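Local coordinates for rhamnose ABC transporter, rhamnose-binding protein (Actinomyces odontolyticus ATCC 17982, PDB 5BQ3) that probably binds a sugar, perhaps rhamnose, as the extracytoplasmic solute-binding component of an ABC transporter, at residues A[28-33]-A[51-56]; A[137-142]-A[175-180]; A[229-234]-A[260-265]; A[304-307]-A[313-316]. All coordinates share one frame; numbering follows the deposited sequence.

Contact 1. Residues A[28-33]-A[51-56]; sequences QSITFI and NAAGEI
Ile-30 and Phe-32, two strand residues on the same face of segment 28-33, both close on one methyl of the helix 51-56, that of Ala-53. The tight point is Ile-30 CG2, which lies 3.8 Å from Ala-53 CB. With CG1 anti to the backbone N (chi1 -168°), CG2 is left as the branch facing the helix. Phe-32 adds a looser touch, its CZ 4.3 Å from Ala-53 CB; the methyl sits at the edge of the ring, close to its plane, and does not cover a face. No hydrogen bond crosses, so apolar packing alone joins the two segments, and all three touching residues are buried. The far side of the helix is different: Asn-51, Gly-54 and Glu-55 face solvent, and Glu-55 OE1 is hydrogen-bonded to the hydroxyls of Tyr-276 and Tyr-280. Strand 29-33 and helix 40-56 are the first two elements of a beta-alpha-beta unit that strand 60-63 completes. Val-61 of that strand touches Ile-30, Phe-32 and Ala-53 together, strand 88-91 borders strand 29-33 on its other edge, and helix 271-287 packs beside the helix at Ala-52 and Ile-56.

Contact 2. Residues A[137-142]-A[175-180]; sequences VAITML and EDEIAS
Leu-142 and Glu-177 both carry CG anti to the carbonyl carbon, beside the backbone N (chi1 -75° for Leu-142); in Glu-177 this puts CB and CG across the end of Leu-142, and the bend at chi2 (-75°) turns the carboxylate aside. The two belong to neighbouring helices, 134-149 and 165-180, of the second alpha/beta lobe of a periplasmic-binding-protein fold; the short segments approach to 10.5 Å between axes with an angle of 60°. Leu-142 fills the crossing with both branches. Its CD1 rests 3.6 Å from Glu-177 CB, while CD2 turns to Ile-178 and lies 3.8 Å from CD1 of that residue and about as far from its CG1. Ile-139, one turn back, comes only to the margin of Glu-177. With an alanine at Leu-142, Ile-178 CD1 and the aliphatic part of Glu-177 would probably lose the surface they rest on, and a gap would open between the helices. Ile-187 of strand 187-194 touches both Leu-142 and Ile-178, and Tyr-184 touches Leu-142 and Glu-177. The carboxylate of Glu-177, a buried residue, is matched outside the two segments: OE2 makes a salt bridge with Lys-135, and OE1 is hydrogen-bonded to Asn-181 ND2. At the last turn of segment 175-180, Ser-180 OG lies 2.7 Å from Asp-176 O. That oxygen also accepts from the backbone N of the same serine, the two donors coming from opposite faces of its carbonyl plane.

Contact 3. Residues A[229-234]-A[260-265]; sequences ATARYL and DGTVKE
The turn that leaves helix 251-260 is pressed against the preceding helix of the same alpha/beta lobe, with Thr-262 and Val-263 meeting Ala-231 and Leu-234 of helix 224-236. Gly-261 suits the turn: it is the first residue after the helix to leave helical angles, with phi at 110°, where a CB would run into the carbonyl oxygen of Asp-260. The chain then presents Thr-262 to helix 224-236, the nearest backbones being those of Ala-231 and Thr-262, 6.4 Å between their CA atoms. The methyl does the touching. Thr-262 CG2, anti to the backbone N (chi1 -51° for OG1), lies 3.4 Å from Ala-231 O and 3.9 Å from Leu-234 CB, so it spans one turn of the helix. Ala-231 O, beside the methyl, has a polar partner in Ser-235 OG one turn on. Val-263 follows with a lighter touch, its CG2 4.2 Å from Ala-231 CB. All four touching residues are buried, and no hydrogen bond links the segments. Phe-257 of helix 251-260 touches Ala-231, Thr-262 and Val-263, and Leu-245 of strand 244-247 meets both Ala-231 and Leu-234 from the sheet. The small residue Ala-231 thus lies between sheet, turn and neighbouring helix. Successive helices packed on a parallel sheet in this way are characteristic of the alpha/beta lobes of periplasmic binding proteins.

Contact 4. Residues A[304-307]-A[313-316]; sequences GERT and TVVV
Arg-306 and Thr-307 carry segment 304-307 across to segment 313-316, two strands whose axes approach to 6.8 Å at 138° without a direct backbone bond. Before them, Glu-305 sends its carboxylate to a salt bridge with Lys-297. The carbonyl of Glu-305 receives Arg-306 NH1 at 3.2 Å; the oxygen lies in the guanidinium plane, but the donor stands above the carbonyl plane. NH1 is also hydrogen-bonded to Leu-303 O. Arg-306 packs CB against Val-314 CG1 at 3.8 Å, then bends at chi2 (-66°) to bring the guanidinium edge to Val-316 O, which takes weak bonds from NE at 3.0 Å and NH2 at 2.8 Å. A leucine here would probably leave Val-316 O and Glu-305 O without these donors and remove the direct polar link between the segments, leaving only the water-mediated one among the links described. At Thr-307 a water takes over, donating to Thr-307 O (2.7 Å) and accepting from Val-315 N (3.0 Å). Strand 305-307 pairs antiparallel with strand 297-299, and strand 313-315 runs parallel to 127-130: a small hairpin-like ribbon laid beside the edge strand of the main parallel sheet in a periplasmic-binding-protein lobe.

In the fold
The four contacts divide between the two lobes of the chain. Contacts 1 and 4 reach the same six-stranded parallel sheet, with centres about 18 Å apart: contact 1 lies near one edge, and contact 4 includes the opposite edge strand, 313-315. Contacts 2 and 3 belong to the other lobe, with centres about 22 Å apart and nearest atoms about 6 Å apart. Between lobes, contacts 1 and 3 are farthest apart, about 39 Å between centres, whereas for contacts 2 and 4 the nearest atoms are about 9 Å apart. In this family the ligand typically sits in the cleft between lobes; no ligand takes part in any of the four contacts.

Contact 1. Residues A[28-33]-A[51-56]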
loop_
_atom_site.group_PDB
_atom_site.type_symbol
_atom_site.label_atom_id
_atom_site.label_comp_id
_atom_site.label_asym_id
_atom_site.label_seq_id
_atom_site.Cartn_x
_atom_site.Cartn_y
_atom_site.Cartn_z
ATOM N N GLN A 28 -28.709 0.045 6.669
ATOM C CA GLN A 28 -27.599 0.957 6.955
ATOM C C GLN A 28 -26.894 1.442 5.678
ATOM O O GLN A 28 -26.972 0.786 4.639
ATOM C CB GLN A 28 -26.588 0.287 7.900
ATOM C CG GLN A 28 -27.205 -0.315 9.169
ATOM C CD GLN A 28 -27.501 0.712 10.228
ATOM O OE1 GLN A 28 -28.580 1.308 10.263
ATOM N NE2 GLN A 28 -26.558 0.923 11.129
ATOM N N SER A 29 -26.209 2.600 5.772
ATOM C CA SER A 29 -25.485 3.234 4.667
ATOM C C SER A 29 -23.962 3.249 4.883
ATOM O O SER A 29 -23.494 3.405 6.013
ATOM C CB SER A 29 -25.978 4.663 4.460
ATOM O OG SER A 29 -25.858 5.440 5.639
ATOM N N ILE A 30 -23.197 3.106 3.783
ATOM C CA ILE A 30 -21.729 3.114 3.779
ATOM C C ILE A 30 -21.223 4.182 2.790
ATOM O O ILE A 30 -21.781 4.331 1.701
ATOM C CB ILE A 30 -21.132 1.695 3.494
ATOM C CG1 ILE A 30 -19.604 1.648 3.774
ATOM C CG2 ILE A 30 -21.488 1.162 2.086
ATOM C CD1 ILE A 30 -19.003 0.255 3.938
ATOM N N THR A 31 -20.183 4.933 3.189
ATOM C CA THR A 31 -19.581 5.972 2.352
ATOM C C THR A 31 -18.056 5.835 2.374
ATOM O O THR A 31 -17.451 5.706 3.441
ATOM C CB THR A 31 -20.057 7.375 2.766
ATOM O OG1 THR A 31 -21.478 7.434 2.633
ATOM C CG2 THR A 31 -19.445 8.474 1.913
ATOM N N PHE A 32 -17.454 5.861 1.174
ATOM C CA PHE A 32 -16.012 5.758 0.949
ATOM C C PHE A 32 -15.467 7.130 0.556
ATOM O O PHE A 32 -15.940 7.723 -0.415
ATOM C CB PHE A 32 -15.701 4.704 -0.137
ATOM C CG PHE A 32 -16.259 3.325 0.128
ATOM C CD1 PHE A 32 -17.543 2.986 -0.282
ATOM C CD2 PHE A 32 -15.498 2.361 0.777
ATOM C CE1 PHE A 32 -18.068 1.716 -0.016
ATOM C CE2 PHE A 32 -16.016 1.094 1.033
ATOM C CZ PHE A 32 -17.299 0.779 0.638
ATOM N N ILE A 33 -14.508 7.658 1.341
ATOM C CA ILE A 33 -13.890 8.954 1.076
ATOM C C ILE A 33 -12.400 8.737 0.742
ATOM O O ILE A 33 -11.594 8.510 1.647
ATOM C CB ILE A 33 -14.101 10.001 2.217
ATOM C CG1 ILE A 33 -15.599 10.158 2.582
ATOM C CG2 ILE A 33 -13.483 11.363 1.830
ATOM C CD1 ILE A 33 -15.872 10.747 3.958
ATOM N N ASN A 51 -18.027 -3.144 -4.479
ATOM C CA ASN A 51 -18.371 -4.527 -4.815
ATOM C C ASN A 51 -18.611 -5.348 -3.546
ATOM O O ASN A 51 -19.559 -6.130 -3.512
ATOM C CB ASN A 51 -17.292 -5.163 -5.690
ATOM C CG ASN A 51 -17.545 -5.026 -7.176
ATOM O OD1 ASN A 51 -17.899 -3.955 -7.691
ATOM N ND2 ASN A 51 -17.350 -6.112 -7.905
ATOM N N ALA A 52 -17.789 -5.134 -2.496
ATOM C CA ALA A 52 -17.936 -5.805 -1.202
ATOM C C ALA A 52 -19.220 -5.352 -0.499
ATOM O O ALA A 52 -19.959 -6.196 0.001
ATOM C CB ALA A 52 -16.731 -5.528 -0.326
ATOM N N ALA A 53 -19.505 -4.029 -0.508
ATOM C CA ALA A 53 -20.696 -3.415 0.093
ATOM C C ALA A 53 -21.994 -3.934 -0.544
ATOM O O ALA A 53 -23.001 -4.073 0.152
ATOM C CB ALA A 53 -20.623 -1.901 -0.031
ATOM N N GLY A 54 -21.943 -4.230 -1.843
ATOM C CA GLY A 54 -23.052 -4.799 -2.601
ATOM C C GLY A 54 -23.323 -6.233 -2.190
ATOM O O GLY A 54 -24.482 -6.628 -2.049
ATOM N N GLU A 55 -22.239 -7.016 -1.971
ATOM C CA GLU A 55 -22.276 -8.410 -1.518
ATOM C C GLU A 55 -22.872 -8.504 -0.111
ATOM O O GLU A 55 -23.696 -9.382 0.147
ATOM C CB GLU A 55 -20.864 -9.026 -1.527
ATOM C CG GLU A 55 -20.341 -9.404 -2.902
ATOM C CD GLU A 55 -18.918 -9.928 -2.934
ATOM O OE1 GLU A 55 -18.494 -10.588 -1.957
ATOM O OE2 GLU A 55 -18.231 -9.699 -3.957
ATOM N N ILE A 56 -22.446 -7.590 0.790
ATOM C CA ILE A 56 -22.895 -7.482 2.183
ATOM C C ILE A 56 -24.407 -7.171 2.203
ATOM O O ILE A 56 -25.164 -7.827 2.926
ATOM C CB ILE A 56 -22.047 -6.413 2.942
ATOM C CG1 ILE A 56 -20.584 -6.873 3.108
ATOM C CG2 ILE A 56 -22.650 -6.076 4.301
ATOM C CD1 ILE A 56 -19.555 -5.758 3.254
#

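Contact 2. Residues A[137-142]-A[175-180]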
loop_
_atom_site.group_PDB
_atom_site.type_symbol
_atom_site.label_atom_id
_atom_site.label_comp_id
_atom_site.label_asym_id
_atom_site.label_seq_id
_atom_site.Cartn_x
_atom_site.Cartn_y
_atom_site.Cartn_z
ATOM N N VAL A 137 7.225 -6.208 3.872
ATOM C CA VAL A 137 7.622 -5.537 2.622
ATOM C C VAL A 137 9.129 -5.759 2.411
ATOM O O VAL A 137 9.547 -6.158 1.324
ATOM C CB VAL A 137 7.251 -4.025 2.619
ATOM C CG1 VAL A 137 7.756 -3.324 1.357
ATOM C CG2 VAL A 137 5.752 -3.829 2.768
ATOM N N ALA A 138 9.918 -5.546 3.481
ATOM C CA ALA A 138 11.364 -5.704 3.521
ATOM C C ALA A 138 11.788 -7.137 3.234
ATOM O O ALA A 138 12.771 -7.342 2.521
ATOM C CB ALA A 138 11.878 -5.276 4.878
ATOM N N ILE A 139 11.046 -8.127 3.781
ATOM C CA ILE A 139 11.302 -9.562 3.612
ATOM C C ILE A 139 11.057 -9.943 2.146
ATOM O O ILE A 139 11.922 -10.579 1.540
ATOM C CB ILE A 139 10.459 -10.403 4.622
ATOM C CG1 ILE A 139 11.090 -10.331 6.028
ATOM C CG2 ILE A 139 10.303 -11.867 4.171
ATOM C CD1 ILE A 139 10.159 -10.666 7.203
ATOM N N THR A 140 9.911 -9.509 1.573
ATOM C CA THR A 140 9.510 -9.762 0.183
ATOM C C THR A 140 10.600 -9.276 -0.770
ATOM O O THR A 140 11.018 -10.041 -1.638
ATOM C CB THR A 140 8.149 -9.104 -0.111
ATOM O OG1 THR A 140 7.193 -9.591 0.832
ATOM C CG2 THR A 140 7.650 -9.368 -1.534
HETATM N N MSE A 141 11.091 -8.036 -0.570
HETATM C CA MSE A 141 12.143 -7.421 -1.375
HETATM C C MSE A 141 13.469 -8.178 -1.263
HETATM O O MSE A 141 14.057 -8.490 -2.298
HETATM C CB MSE A 141 12.315 -5.958 -1.003
HETATM C CG MSE A 141 11.119 -5.128 -1.445
HETATM SE SE MSE A 141 11.487 -3.261 -1.538
HETATM C CE MSE A 141 11.619 -2.873 0.413
ATOM N N LEU A 142 13.903 -8.540 -0.034
ATOM C CA LEU A 142 15.125 -9.323 0.185
ATOM C C LEU A 142 15.024 -10.710 -0.455
ATOM O O LEU A 142 16.024 -11.205 -0.965
ATOM C CB LEU A 142 15.426 -9.476 1.677
ATOM C CG LEU A 142 15.996 -8.266 2.397
ATOM C CD1 LEU A 142 15.820 -8.420 3.883
ATOM C CD2 LEU A 142 17.459 -8.048 2.053
ATOM N N GLU A 175 18.221 -3.925 6.379
ATOM C CA GLU A 175 19.577 -3.859 6.936
ATOM C C GLU A 175 19.723 -4.758 8.170
ATOM O O GLU A 175 20.768 -5.389 8.336
ATOM C CB GLU A 175 19.956 -2.408 7.286
ATOM C CG GLU A 175 20.248 -1.543 6.067
ATOM C CD GLU A 175 20.546 -0.084 6.352
ATOM O OE1 GLU A 175 19.642 0.630 6.841
ATOM O OE2 GLU A 175 21.678 0.355 6.044
ATOM N N ASP A 176 18.678 -4.825 9.016
ATOM C CA ASP A 176 18.636 -5.656 10.223
ATOM C C ASP A 176 18.610 -7.150 9.874
ATOM O O ASP A 176 19.251 -7.945 10.560
ATOM C CB ASP A 176 17.407 -5.303 11.088
ATOM C CG ASP A 176 17.428 -3.938 11.758
ATOM O OD1 ASP A 176 18.538 -3.394 11.977
ATOM O OD2 ASP A 176 16.336 -3.426 12.097
ATOM N N GLU A 177 17.859 -7.522 8.818
ATOM C CA GLU A 177 17.710 -8.896 8.335
ATOM C C GLU A 177 18.997 -9.409 7.691
ATOM O O GLU A 177 19.317 -10.587 7.840
ATOM C CB GLU A 177 16.550 -8.995 7.338
ATOM C CG GLU A 177 15.170 -9.044 7.978
ATOM C CD GLU A 177 14.762 -10.354 8.624
ATOM O OE1 GLU A 177 15.236 -11.424 8.179
ATOM O OE2 GLU A 177 13.929 -10.312 9.557
ATOM N N ILE A 178 19.737 -8.531 6.987
ATOM C CA ILE A 178 21.016 -8.864 6.345
ATOM C C ILE A 178 22.055 -9.203 7.438
ATOM O O ILE A 178 22.805 -10.171 7.290
ATOM C CB ILE A 178 21.474 -7.706 5.405
ATOM C CG1 ILE A 178 20.620 -7.689 4.120
ATOM C CG2 ILE A 178 22.976 -7.786 5.068
ATOM C CD1 ILE A 178 20.545 -6.355 3.392
ATOM N N ALA A 179 22.061 -8.430 8.538
ATOM C CA ALA A 179 22.973 -8.617 9.666
ATOM C C ALA A 179 22.590 -9.823 10.534
ATOM O O ALA A 179 23.482 -10.482 11.074
ATOM C CB ALA A 179 23.006 -7.360 10.519
ATOM N N SER A 180 21.278 -10.108 10.669
ATOM C CA SER A 180 20.777 -11.197 11.507
ATOM C C SER A 180 20.563 -12.523 10.736
ATOM O O SER A 180 21.302 -13.479 10.978
ATOM C CB SER A 180 19.491 -10.787 12.224
ATOM O OG SER A 180 18.446 -10.462 11.321
#

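Contact 3. Residues A[229-234]-A[260-265]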
loop_
_atom_site.group_PDB
_atom_site.type_symbol
_atom_site.label_atom_id
_atom_site.label_comp_id
_atom_site.label_asym_id
_atom_site.label_seq_id
_atom_site.Cartn_x
_atom_site.Cartn_y
_atom_site.Cartn_z
ATOM N N ALA A 229 12.114 4.882 -13.400
ATOM C CA ALA A 229 13.234 5.648 -13.951
ATOM C C ALA A 229 14.500 4.789 -14.079
ATOM O O ALA A 229 15.262 4.981 -15.025
ATOM C CB ALA A 229 13.507 6.863 -13.087
ATOM N N THR A 230 14.720 3.844 -13.138
ATOM C CA THR A 230 15.871 2.934 -13.145
ATOM C C THR A 230 15.701 1.905 -14.273
ATOM O O THR A 230 16.683 1.569 -14.937
ATOM C CB THR A 230 16.064 2.273 -11.769
ATOM O OG1 THR A 230 16.038 3.280 -10.763
ATOM C CG2 THR A 230 17.385 1.519 -11.658
ATOM N N ALA A 231 14.457 1.432 -14.502
ATOM C CA ALA A 231 14.128 0.481 -15.563
ATOM C C ALA A 231 14.342 1.113 -16.933
ATOM O O ALA A 231 14.841 0.442 -17.836
ATOM C CB ALA A 231 12.694 0.010 -15.421
ATOM N N ARG A 232 14.006 2.416 -17.072
ATOM C CA ARG A 232 14.179 3.176 -18.308
ATOM C C ARG A 232 15.667 3.351 -18.623
ATOM O O ARG A 232 16.040 3.323 -19.797
ATOM C CB ARG A 232 13.476 4.537 -18.212
ATOM C CG ARG A 232 13.183 5.162 -19.576
ATOM C CD ARG A 232 12.293 6.387 -19.494
ATOM N NE ARG A 232 12.993 7.545 -18.939
ATOM C CZ ARG A 232 12.775 8.041 -17.727
ATOM N NH1 ARG A 232 11.869 7.487 -16.928
ATOM N NH2 ARG A 232 13.456 9.097 -17.305
ATOM N N TYR A 233 16.510 3.499 -17.580
ATOM C CA TYR A 233 17.957 3.638 -17.739
ATOM C C TYR A 233 18.594 2.306 -18.139
ATOM O O TYR A 233 19.373 2.280 -19.091
ATOM C CB TYR A 233 18.623 4.197 -16.463
ATOM C CG TYR A 233 20.136 4.098 -16.485
ATOM C CD1 TYR A 233 20.898 4.941 -17.291
ATOM C CD2 TYR A 233 20.803 3.133 -15.736
ATOM C CE1 TYR A 233 22.286 4.825 -17.349
ATOM C CE2 TYR A 233 22.190 3.008 -15.786
ATOM C CZ TYR A 233 22.929 3.861 -16.589
ATOM O OH TYR A 233 24.301 3.753 -16.632
ATOM N N LEU A 234 18.287 1.218 -17.398
ATOM C CA LEU A 234 18.848 -0.118 -17.622
ATOM C C LEU A 234 18.500 -0.685 -19.003
ATOM O O LEU A 234 19.378 -1.269 -19.638
ATOM C CB LEU A 234 18.410 -1.099 -16.525
ATOM C CG LEU A 234 19.048 -0.897 -15.149
ATOM C CD1 LEU A 234 18.180 -1.476 -14.064
ATOM C CD2 LEU A 234 20.440 -1.498 -15.084
ATOM N N ASP A 260 10.368 -7.049 -21.805
ATOM C CA ASP A 260 11.699 -6.814 -22.395
ATOM C C ASP A 260 12.746 -7.734 -21.802
ATOM O O ASP A 260 13.644 -8.196 -22.507
ATOM C CB ASP A 260 12.180 -5.365 -22.125
ATOM C CG ASP A 260 11.493 -4.231 -22.854
ATOM O OD1 ASP A 260 10.418 -4.469 -23.451
ATOM O OD2 ASP A 260 11.994 -3.084 -22.772
ATOM N N GLY A 261 12.648 -7.923 -20.490
ATOM C CA GLY A 261 13.609 -8.661 -19.684
ATOM C C GLY A 261 14.418 -7.776 -18.749
ATOM O O GLY A 261 15.302 -8.280 -18.052
ATOM N N THR A 262 14.123 -6.449 -18.719
ATOM C CA THR A 262 14.794 -5.462 -17.855
ATOM C C THR A 262 14.459 -5.768 -16.384
ATOM O O THR A 262 15.343 -5.729 -15.526
ATOM C CB THR A 262 14.394 -4.025 -18.263
ATOM O OG1 THR A 262 14.592 -3.859 -19.668
ATOM C CG2 THR A 262 15.176 -2.954 -17.504
ATOM N N VAL A 263 13.181 -6.088 -16.112
ATOM C CA VAL A 263 12.653 -6.437 -14.794
ATOM C C VAL A 263 12.108 -7.873 -14.864
ATOM O O VAL A 263 11.381 -8.204 -15.800
ATOM C CB VAL A 263 11.574 -5.415 -14.321
ATOM C CG1 VAL A 263 11.030 -5.773 -12.939
ATOM C CG2 VAL A 263 12.120 -3.990 -14.328
ATOM N N LYS A 264 12.483 -8.728 -13.900
ATOM C CA LYS A 264 12.010 -10.114 -13.840
ATOM C C LYS A 264 10.838 -10.224 -12.860
ATOM O O LYS A 264 9.804 -10.805 -13.209
ATOM C CB LYS A 264 13.145 -11.083 -13.465
ATOM C CG LYS A 264 14.116 -11.336 -14.614
ATOM C CD LYS A 264 15.120 -12.431 -14.297
ATOM C CE LYS A 264 16.009 -12.731 -15.481
ATOM N NZ LYS A 264 16.958 -13.840 -15.194
ATOM N N GLU A 265 10.987 -9.634 -11.650
ATOM C CA GLU A 265 9.960 -9.638 -10.610
ATOM C C GLU A 265 10.099 -8.440 -9.666
ATOM O O GLU A 265 11.196 -8.113 -9.211
ATOM C CB GLU A 265 9.997 -10.950 -9.800
ATOM C CG GLU A 265 8.740 -11.208 -8.983
ATOM C CD GLU A 265 8.719 -12.510 -8.206
ATOM O OE1 GLU A 265 9.604 -12.711 -7.344
ATOM O OE2 GLU A 265 7.793 -13.318 -8.444
#

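Contact 4. Residues A[304-307]-A[313-316]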
loop_
_atom_site.group_PDB
_atom_site.type_symbol
_atom_site.label_atom_id
_atom_site.label_comp_id
_atom_site.label_asym_id
_atom_site.label_seq_id
_atom_site.Cartn_x
_atom_site.Cartn_y
_atom_site.Cartn_z
ATOM N N GLY A 304 -11.656 -14.669 3.278
ATOM C CA GLY A 304 -11.632 -15.396 4.545
ATOM C C GLY A 304 -11.646 -14.493 5.761
ATOM O O GLY A 304 -11.968 -13.309 5.651
ATOM N N GLU A 305 -11.280 -15.042 6.929
ATOM C CA GLU A 305 -11.265 -14.303 8.194
ATOM C C GLU A 305 -9.985 -13.471 8.379
ATOM O O GLU A 305 -8.951 -13.768 7.778
ATOM C CB GLU A 305 -11.448 -15.257 9.388
ATOM C CG GLU A 305 -12.882 -15.714 9.576
ATOM C CD GLU A 305 -13.211 -16.269 10.947
ATOM O OE1 GLU A 305 -12.604 -17.293 11.341
ATOM O OE2 GLU A 305 -14.102 -15.699 11.616
ATOM N N ARG A 306 -10.080 -12.411 9.206
ATOM C CA ARG A 306 -8.982 -11.501 9.560
ATOM C C ARG A 306 -9.021 -11.188 11.054
ATOM O O ARG A 306 -10.107 -11.093 11.626
ATOM C CB ARG A 306 -9.041 -10.189 8.747
ATOM C CG ARG A 306 -8.751 -10.316 7.249
ATOM C CD ARG A 306 -7.321 -10.732 6.928
ATOM N NE ARG A 306 -7.029 -10.646 5.495
ATOM C CZ ARG A 306 -7.342 -11.577 4.598
ATOM N NH1 ARG A 306 -7.972 -12.683 4.969
ATOM N NH2 ARG A 306 -7.032 -11.406 3.321
ATOM N N THR A 307 -7.846 -11.014 11.678
ATOM C CA THR A 307 -7.722 -10.700 13.106
ATOM C C THR A 307 -7.310 -9.229 13.289
ATOM O O THR A 307 -6.469 -8.721 12.541
ATOM C CB THR A 307 -6.724 -11.670 13.787
ATOM O OG1 THR A 307 -7.160 -13.010 13.580
ATOM C CG2 THR A 307 -6.590 -11.439 15.291
ATOM N N THR A 313 -5.305 -2.382 14.215
ATOM C CA THR A 313 -4.873 -2.510 12.822
ATOM C C THR A 313 -5.121 -3.925 12.280
ATOM O O THR A 313 -4.776 -4.910 12.927
ATOM C CB THR A 313 -3.388 -2.096 12.687
ATOM O OG1 THR A 313 -3.222 -0.780 13.215
ATOM C CG2 THR A 313 -2.886 -2.118 11.240
ATOM N N VAL A 314 -5.694 -3.996 11.064
ATOM C CA VAL A 314 -5.981 -5.222 10.307
ATOM C C VAL A 314 -5.105 -5.210 9.044
ATOM O O VAL A 314 -5.114 -4.221 8.311
ATOM C CB VAL A 314 -7.494 -5.359 9.963
ATOM C CG1 VAL A 314 -7.776 -6.645 9.190
ATOM C CG2 VAL A 314 -8.368 -5.277 11.215
ATOM N N VAL A 315 -4.336 -6.285 8.803
ATOM C CA VAL A 315 -3.471 -6.391 7.621
ATOM C C VAL A 315 -4.191 -7.262 6.575
ATOM O O VAL A 315 -4.640 -8.365 6.894
ATOM C CB VAL A 315 -2.041 -6.915 7.960
ATOM C CG1 VAL A 315 -1.176 -7.037 6.710
ATOM C CG2 VAL A 315 -1.352 -6.024 8.988
ATOM N N VAL A 316 -4.306 -6.745 5.333
ATOM C CA VAL A 316 -4.952 -7.415 4.194
ATOM C C VAL A 316 -4.187 -8.716 3.857
ATOM O O VAL A 316 -4.814 -9.763 3.693
ATOM C CB VAL A 316 -5.091 -6.478 2.957
ATOM C CG1 VAL A 316 -5.722 -7.203 1.770
ATOM C CG2 VAL A 316 -5.899 -5.232 3.299
HETATM O O HOH W 1 -4.670 -8.738 10.500
#